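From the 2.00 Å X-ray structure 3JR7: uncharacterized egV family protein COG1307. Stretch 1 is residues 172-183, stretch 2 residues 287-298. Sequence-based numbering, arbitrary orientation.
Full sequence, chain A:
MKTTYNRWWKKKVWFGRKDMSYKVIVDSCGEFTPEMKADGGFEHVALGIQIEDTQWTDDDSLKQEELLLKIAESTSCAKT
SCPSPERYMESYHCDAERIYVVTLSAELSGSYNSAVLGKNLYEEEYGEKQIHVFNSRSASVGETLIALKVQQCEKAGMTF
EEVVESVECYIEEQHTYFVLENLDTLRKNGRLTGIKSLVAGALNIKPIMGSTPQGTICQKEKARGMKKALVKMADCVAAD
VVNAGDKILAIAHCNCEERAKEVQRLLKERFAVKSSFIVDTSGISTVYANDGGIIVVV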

ATOM      1  N   GLU A 172     -10.571  -8.639   2.906  1.00 23.60           N
ATOM      2  CA  GLU A 172     -11.958  -8.478   2.450  1.00 26.33           C
ATOM      3  C   GLU A 172     -12.689  -7.329   3.169  1.00 25.77           C
ATOM      4  O   GLU A 172     -13.457  -6.608   2.539  1.00 26.68           O
ATOM      5  CB  GLU A 172     -12.709  -9.827   2.654  1.00 27.94           C
ATOM      6  CG  GLU A 172     -14.159  -9.869   2.130  1.00 33.28           C
ATOM      7  CD  GLU A 172     -15.210  -9.530   3.172  1.00 39.69           C
ATOM      8  OE1 GLU A 172     -14.878  -9.370   4.379  1.00 42.34           O
ATOM      9  OE2 GLU A 172     -16.393  -9.436   2.774  1.00 45.67           O
ATOM     10  N   GLU A 173     -12.408  -7.122   4.456  1.00 25.13           N
ATOM     11  CA  GLU A 173     -12.988  -5.995   5.199  1.00 25.73           C
ATOM     12  C   GLU A 173     -12.371  -4.648   4.849  1.00 25.76           C
ATOM     13  O   GLU A 173     -13.045  -3.616   4.972  1.00 24.84           O
ATOM     14  CB  GLU A 173     -12.830  -6.191   6.709  1.00 26.95           C
ATOM     15  CG  GLU A 173     -13.519  -7.498   7.149  1.00 28.52           C
ATOM     16  CD  GLU A 173     -13.153  -7.985   8.570  1.00 33.47           C
ATOM     17  OE1 GLU A 173     -12.077  -7.711   9.127  1.00 36.24           O
ATOM     18  OE2 GLU A 173     -13.986  -8.698   9.134  1.00 36.12           O
ATOM     19  N   GLN A 174     -11.100  -4.667   4.431  1.00 24.71           N
ATOM     20  CA  GLN A 174     -10.304  -3.450   4.233  1.00 24.61           C
ATOM     21  C   GLN A 174     -10.684  -2.679   2.973  1.00 24.44           C
ATOM     22  O   GLN A 174     -10.690  -3.257   1.888  1.00 23.86           O
ATOM     23  CB  GLN A 174      -8.823  -3.831   4.163  1.00 24.56           C
ATOM     24  CG  GLN A 174      -7.840  -2.668   4.203  1.00 25.61           C
ATOM     25  CD  GLN A 174      -6.419  -3.121   3.882  1.00 23.46           C
ATOM     26  OE1 GLN A 174      -6.148  -3.515   2.752  1.00 21.76           O
ATOM     27  NE2 GLN A 174      -5.498  -3.015   4.860  1.00 19.98           N
ATOM     28  N   HIS A 175     -10.919  -1.357   3.110  1.00 23.25           N
ATOM     29  CA  HIS A 175     -11.186  -0.456   1.976  1.00 22.54           C
ATOM     30  C   HIS A 175     -10.147   0.677   1.945  1.00 22.36           C
ATOM     31  O   HIS A 175      -9.710   1.139   2.987  1.00 21.66           O
ATOM     32  CB  HIS A 175     -12.558   0.238   2.121  1.00 23.88           C
ATOM     33  CG  HIS A 175     -13.719  -0.696   2.164  1.00 24.77           C
ATOM     34  ND1 HIS A 175     -14.107  -1.333   3.322  1.00 29.03           N
ATOM     35  CD2 HIS A 175     -14.528  -1.160   1.186  1.00 29.25           C
ATOM     36  CE1 HIS A 175     -15.130  -2.128   3.056  1.00 29.59           C
ATOM     37  NE2 HIS A 175     -15.393  -2.052   1.768  1.00 27.97           N
ATOM     38  N   THR A 176      -9.817   1.138   0.743  1.00 21.16           N
ATOM     39  CA  THR A 176      -8.807   2.158   0.501  1.00 20.64           C
ATOM     40  C   THR A 176      -9.449   3.346  -0.210  1.00 20.66           C
ATOM     41  O   THR A 176     -10.333   3.194  -1.086  1.00 21.36           O
ATOM     42  CB  THR A 176      -7.696   1.602  -0.436  1.00 20.06           C
ATOM     43  OG1 THR A 176      -7.183   0.415   0.150  1.00 20.19           O
ATOM     44  CG2 THR A 176      -6.517   2.618  -0.678  1.00 20.12           C
ATOM     45  N   TYR A 177      -8.977   4.527   0.146  1.00 20.74           N
ATOM     46  CA  TYR A 177      -9.483   5.796  -0.405  1.00 21.11           C
ATOM     47  C   TYR A 177      -8.319   6.726  -0.607  1.00 21.26           C
ATOM     48  O   TYR A 177      -7.355   6.674   0.159  1.00 22.11           O
ATOM     49  CB  TYR A 177     -10.434   6.430   0.606  1.00 21.50           C
ATOM     50  CG  TYR A 177     -11.518   5.518   1.086  1.00 21.92           C
ATOM     51  CD1 TYR A 177     -12.779   5.555   0.522  1.00 20.54           C
ATOM     52  CD2 TYR A 177     -11.275   4.603   2.116  1.00 21.69           C
ATOM     53  CE1 TYR A 177     -13.772   4.688   0.955  1.00 21.82           C
ATOM     54  CE2 TYR A 177     -12.243   3.773   2.553  1.00 22.46           C
ATOM     55  CZ  TYR A 177     -13.496   3.819   1.977  1.00 22.26           C
ATOM     56  OH  TYR A 177     -14.474   2.966   2.424  1.00 24.35           O
ATOM     57  N   PHE A 178      -8.391   7.587  -1.608  1.00 21.64           N
ATOM     58  CA  PHE A 178      -7.361   8.584  -1.788  1.00 21.18           C
ATOM     59  C   PHE A 178      -7.843   9.809  -2.519  1.00 22.13           C
ATOM     60  O   PHE A 178      -8.814   9.759  -3.285  1.00 22.85           O
ATOM     61  CB  PHE A 178      -6.115   8.015  -2.452  1.00 21.35           C
ATOM     62  CG  PHE A 178      -6.297   7.464  -3.838  1.00 20.60           C
ATOM     63  CD1 PHE A 178      -5.878   8.174  -4.949  1.00 22.66           C
ATOM     64  CD2 PHE A 178      -6.740   6.176  -4.026  1.00 23.31           C
ATOM     65  CE1 PHE A 178      -5.932   7.616  -6.218  1.00 24.58           C
ATOM     66  CE2 PHE A 178      -6.823   5.603  -5.310  1.00 22.73           C
ATOM     67  CZ  PHE A 178      -6.445   6.310  -6.389  1.00 23.65           C
ATOM     68  N   VAL A 179      -7.147  10.900  -2.263  1.00 21.97           N
ATOM     69  CA  VAL A 179      -7.284  12.154  -2.990  1.00 22.29           C
ATOM     70  C   VAL A 179      -5.864  12.664  -3.304  1.00 22.46           C
ATOM     71  O   VAL A 179      -4.988  12.767  -2.410  1.00 22.25           O
ATOM     72  CB  VAL A 179      -8.040  13.244  -2.170  1.00 22.78           C
ATOM     73  CG1 VAL A 179      -8.114  14.544  -2.959  1.00 21.31           C
ATOM     74  CG2 VAL A 179      -9.450  12.789  -1.806  1.00 22.26           C
ATOM     75  N   LEU A 180      -5.635  12.950  -4.571  1.00 22.30           N
ATOM     76  CA  LEU A 180      -4.361  13.442  -5.040  1.00 23.52           C
ATOM     77  C   LEU A 180      -4.505  14.844  -5.609  1.00 25.42           C
ATOM     78  O   LEU A 180      -5.593  15.234  -5.995  1.00 25.85           O
ATOM     79  CB  LEU A 180      -3.836  12.555  -6.171  1.00 23.08           C
ATOM     80  CG  LEU A 180      -3.790  11.062  -5.850  1.00 21.95           C
ATOM     81  CD1 LEU A 180      -3.093  10.307  -6.993  1.00 20.97           C
ATOM     82  CD2 LEU A 180      -3.140  10.810  -4.496  1.00 17.34           C
ATOM     83  N   GLU A 181      -3.393  15.577  -5.667  1.00 27.09           N
ATOM     84  CA  GLU A 181      -3.321  16.799  -6.489  1.00 28.56           C
ATOM     85  C   GLU A 181      -3.109  16.424  -7.931  1.00 29.80           C
ATOM     86  O   GLU A 181      -3.543  17.152  -8.824  1.00 29.96           O
ATOM     87  CB  GLU A 181      -2.165  17.705  -6.020  1.00 28.62           C
ATOM     88  CG  GLU A 181      -2.282  18.182  -4.591  1.00 31.54           C
ATOM     89  CD  GLU A 181      -3.344  19.304  -4.389  1.00 37.85           C
ATOM     90  OE1 GLU A 181      -4.067  19.679  -5.338  1.00 40.00           O
ATOM     91  OE2 GLU A 181      -3.456  19.816  -3.255  1.00 42.79           O
ATOM     92  N   ASN A 182      -2.400  15.313  -8.175  1.00 29.42           N
ATOM     93  CA  ASN A 182      -1.971  14.983  -9.529  1.00 29.33           C
ATOM     94  C   ASN A 182      -2.169  13.486  -9.895  1.00 28.73           C
ATOM     95  O   ASN A 182      -1.368  12.648  -9.509  1.00 27.84           O
ATOM     96  CB  ASN A 182      -0.508  15.381  -9.653  1.00 29.65           C
ATOM     97  CG  ASN A 182       0.065  15.100 -11.026  1.00 32.04           C
ATOM     98  OD1 ASN A 182      -0.674  14.753 -11.952  1.00 35.02           O
ATOM     99  ND2 ASN A 182       1.398  15.275 -11.174  1.00 30.97           N
ATOM    100  N   LEU A 183      -3.222  13.197 -10.668  1.00 28.54           N
ATOM    101  CA  LEU A 183      -3.593  11.831 -11.070  1.00 28.72           C
ATOM    102  C   LEU A 183      -2.895  11.356 -12.322  1.00 29.35           C
ATOM    103  O   LEU A 183      -3.100  10.218 -12.763  1.00 27.68           O
ATOM    104  CB  LEU A 183      -5.106  11.729 -11.307  1.00 28.89           C
ATOM    105  CG  LEU A 183      -5.999  11.678 -10.077  1.00 29.72           C
ATOM    106  CD1 LEU A 183      -7.389  12.033 -10.493  1.00 30.45           C
ATOM    107  CD2 LEU A 183      -6.007  10.310  -9.474  1.00 28.92           C
ATOM    108  N   VAL A 287       5.652   8.056  -6.246  1.00 22.19           N
ATOM    109  CA  VAL A 287       5.560   8.150  -7.692  1.00 22.88           C
ATOM    110  C   VAL A 287       4.112   8.253  -8.188  1.00 22.90           C
ATOM    111  O   VAL A 287       3.802   9.058  -9.073  1.00 23.14           O
ATOM    112  CB  VAL A 287       6.269   6.962  -8.363  1.00 23.87           C
ATOM    113  CG1 VAL A 287       5.931   6.883  -9.851  1.00 24.90           C
ATOM    114  CG2 VAL A 287       7.827   7.052  -8.145  1.00 23.72           C
ATOM    115  N   TYR A 288       3.216   7.436  -7.637  1.00 23.47           N
ATOM    116  CA  TYR A 288       1.817   7.418  -8.079  1.00 22.37           C
ATOM    117  C   TYR A 288       0.916   8.409  -7.334  1.00 22.40           C
ATOM    118  O   TYR A 288      -0.058   8.905  -7.910  1.00 23.43           O
ATOM    119  CB  TYR A 288       1.273   5.977  -8.054  1.00 22.61           C
ATOM    120  CG  TYR A 288       1.906   5.154  -9.167  1.00 22.23           C
ATOM    121  CD1 TYR A 288       1.471   5.293 -10.488  1.00 22.99           C
ATOM    122  CD2 TYR A 288       2.988   4.351  -8.944  1.00 21.49           C
ATOM    123  CE1 TYR A 288       2.018   4.581 -11.504  1.00 23.05           C
ATOM    124  CE2 TYR A 288       3.596   3.612 -10.006  1.00 20.64           C
ATOM    125  CZ  TYR A 288       3.102   3.747 -11.273  1.00 23.16           C
ATOM    126  OH  TYR A 288       3.660   3.087 -12.359  1.00 25.76           O
ATOM    127  N   ALA A 289       1.220   8.724  -6.082  1.00 21.23           N
ATOM    128  CA  ALA A 289       0.377   9.676  -5.334  1.00 21.10           C
ATOM    129  C   ALA A 289       0.699  11.125  -5.692  1.00 21.70           C
ATOM    130  O   ALA A 289      -0.178  12.012  -5.701  1.00 22.59           O
ATOM    131  CB  ALA A 289       0.522   9.451  -3.829  1.00 20.02           C
ATOM    132  N   ASN A 290       1.978  11.367  -5.891  1.00 22.30           N
ATOM    133  CA  ASN A 290       2.532  12.669  -6.220  1.00 23.24           C
ATOM    134  C   ASN A 290       2.455  13.629  -5.050  1.00 23.53           C
ATOM    135  O   ASN A 290       1.791  13.370  -4.007  1.00 22.59           O
ATOM    136  CB  ASN A 290       1.889  13.266  -7.496  1.00 23.47           C
ATOM    137  CG  ASN A 290       2.426  12.639  -8.765  1.00 24.51           C
ATOM    138  OD1 ASN A 290       1.662  12.124  -9.608  1.00 27.51           O
ATOM    139  ND2 ASN A 290       3.737  12.705  -8.935  1.00 21.46           N
ATOM    140  N   ASP A 291       3.211  14.717  -5.201  1.00 24.50           N
ATOM    141  CA  ASP A 291       3.313  15.735  -4.159  1.00 25.02           C
ATOM    142  C   ASP A 291       1.901  16.131  -3.742  1.00 24.39           C
ATOM    143  O   ASP A 291       1.072  16.421  -4.596  1.00 25.27           O
ATOM    144  CB  ASP A 291       4.004  16.973  -4.761  1.00 25.70           C
ATOM    145  CG  ASP A 291       4.382  18.018  -3.724  1.00 27.09           C
ATOM    146  OD1 ASP A 291       4.312  17.784  -2.486  1.00 29.50           O
ATOM    147  OD2 ASP A 291       4.840  19.061  -4.204  1.00 28.31           O
ATOM    148  N   GLY A 292       1.629  16.115  -2.450  1.00 23.83           N
ATOM    149  CA  GLY A 292       0.331  16.541  -1.952  1.00 24.94           C
ATOM    150  C   GLY A 292      -0.763  15.470  -1.837  1.00 24.63           C
ATOM    151  O   GLY A 292      -1.876  15.778  -1.417  1.00 26.35           O
ATOM    152  N   GLY A 293      -0.463  14.225  -2.179  1.00 23.32           N
ATOM    153  CA  GLY A 293      -1.454  13.167  -2.081  1.00 22.40           C
ATOM    154  C   GLY A 293      -1.681  12.599  -0.686  1.00 21.93           C
ATOM    155  O   GLY A 293      -0.768  12.580   0.177  1.00 21.42           O
ATOM    156  N   ILE A 294      -2.896  12.093  -0.482  1.00 21.21           N
ATOM    157  CA  ILE A 294      -3.342  11.529   0.777  1.00 21.56           C
ATOM    158  C   ILE A 294      -4.029  10.200   0.460  1.00 21.38           C
ATOM    159  O   ILE A 294      -4.881  10.121  -0.425  1.00 21.40           O
ATOM    160  CB  ILE A 294      -4.340  12.435   1.476  1.00 22.70           C
ATOM    161  CG1 ILE A 294      -3.662  13.712   1.943  1.00 25.45           C
ATOM    162  CG2 ILE A 294      -4.936  11.725   2.696  1.00 23.32           C
ATOM    163  CD1 ILE A 294      -2.703  13.481   3.182  1.00 26.62           C
ATOM    164  N   ILE A 295      -3.635   9.165   1.186  1.00 21.84           N
ATOM    165  CA  ILE A 295      -4.220   7.846   1.086  1.00 21.51           C
ATOM    166  C   ILE A 295      -4.728   7.451   2.467  1.00 21.40           C
ATOM    167  O   ILE A 295      -3.998   7.579   3.463  1.00 22.15           O
ATOM    168  CB  ILE A 295      -3.144   6.828   0.618  1.00 22.07           C
ATOM    169  CG1 ILE A 295      -2.593   7.227  -0.764  1.00 22.37           C
ATOM    170  CG2 ILE A 295      -3.720   5.372   0.621  1.00 20.61           C
ATOM    171  CD1 ILE A 295      -1.217   6.692  -1.010  1.00 23.11           C
ATOM    172  N   VAL A 296      -5.946   6.939   2.535  1.00 20.37           N
ATOM    173  CA  VAL A 296      -6.503   6.437   3.776  1.00 21.15           C
ATOM    174  C   VAL A 296      -7.004   5.006   3.651  1.00 20.76           C
ATOM    175  O   VAL A 296      -7.683   4.664   2.673  1.00 21.44           O
ATOM    176  CB  VAL A 296      -7.708   7.298   4.228  1.00 21.51           C
ATOM    177  CG1 VAL A 296      -8.299   6.755   5.511  1.00 21.08           C
ATOM    178  CG2 VAL A 296      -7.290   8.839   4.348  1.00 23.68           C
ATOM    179  N   VAL A 297      -6.675   4.186   4.646  1.00 21.12           N
ATOM    180  CA  VAL A 297      -7.142   2.814   4.724  1.00 21.89           C
ATOM    181  C   VAL A 297      -7.629   2.473   6.119  1.00 22.58           C
ATOM    182  O   VAL A 297      -6.976   2.808   7.096  1.00 22.31           O
ATOM    183  CB  VAL A 297      -6.009   1.808   4.348  1.00 21.71           C
ATOM    184  CG1 VAL A 297      -6.511   0.377   4.446  1.00 20.42           C
ATOM    185  CG2 VAL A 297      -5.521   2.071   2.929  1.00 22.32           C
ATOM    186  N   VAL A 298      -8.763   1.759   6.197  1.00 23.93           N
ATOM    187  CA  VAL A 298      -9.221   1.123   7.426  1.00 24.08           C
ATOM    188  C   VAL A 298     -10.039  -0.208   7.120  1.00 24.93           C
ATOM    189  O   VAL A 298     -10.608  -0.285   5.960  1.00 24.79           O
ATOM    190  CB  VAL A 298     -10.034   2.119   8.276  1.00 24.11           C
ATOM    191  CG1 VAL A 298     -11.340   2.567   7.558  1.00 23.72           C
ATOM    192  CG2 VAL A 298     -10.280   1.568   9.687  1.00 23.23           C
TER
HETATM  193  O   HOH W   1     -13.425  -0.045   5.890  1.00 29.17           O
HETATM  194  O   HOH W   2      -0.798  14.607  -5.674  1.00 22.71           O
HETATM  195  O   HOH W   3      -0.895  10.088 -10.203  1.00 23.97           O

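How do the two backbones hold each other? Strand 176-179 and strand 294-297 run antiparallel, with their N-to-C directions 164° apart, and the hydrogen-bonded pairs satisfy both donor and acceptor of each residue. Tyr177 N donates to Val296 O at 2.8 Å, and Val296 N returns a bond to Tyr177 O, also at 2.8 Å. One step along, Val179 N reaches Ile294 O at 3.0 Å and Ile294 N reaches Val179 O at 2.9 Å. The ladder continues past the strand at the chain terminus: His175 N donates to Val298 O at 3.1 Å, nearly straight at 171°, while the return bond from Val298 N to His175 O, at 3.4 Å, is weak. Between these rungs, CA-H groups lean on the same carbonyls, as where Val297 CA lies 3.5 Å from His175 O.

Which side chains meet on the sheet? Alternation sends Thr176, Phe178, Ile295 and Val297 to one face and Tyr177, Val179, Ile294 and Val296 to the other. On the first face, Phe178 CB packs 4.0 Å from Ile295 CG1, although the end of the phenylalanine leads away. Thr176 OG1 sits 3.6 Å from Val297 CG2 and finds its hydrogen bond elsewhere in the structure, as does Tyr177 OH on the other face.

What happens where the strands give way to the turn? Asn290 to Gly293 form a type II turn, closed by Gly293 N donating to Asn290 O at 3.0 Å. Gly292, with a phi of 89°, has backbone angles that call for glycine, and an ideal CB there would lie 2.8 Å from Glu181 CG. A CB on Gly293 would clash equally with Leu180 CD2, also 2.8 Å away. That leucine methyl instead fits against the helix end, with Leu180 CD2 4.0 Å from Ala289 CB.

How are the polar groups beyond the ladder satisfied? Water does much of the work. Water 2 accepts from Glu181 N at 2.8 Å and donates to Ala289 O at 2.7 Å and Asp291 O at 2.8 Å, so it joins an unpaired amide to two carbonyls across the contact. Near the terminus, water 1 donates to Val298 O at 2.8 Å, giving that carbonyl a second partner beside His175 N, and its oxygen is hydrogen-bonded to His175 ND1 at 3.0 Å. Glu181 OE2 and Asp291 OD1 are satisfied elsewhere in the structure, while the side chain of Asn182 caps a backbone N just past its stretch.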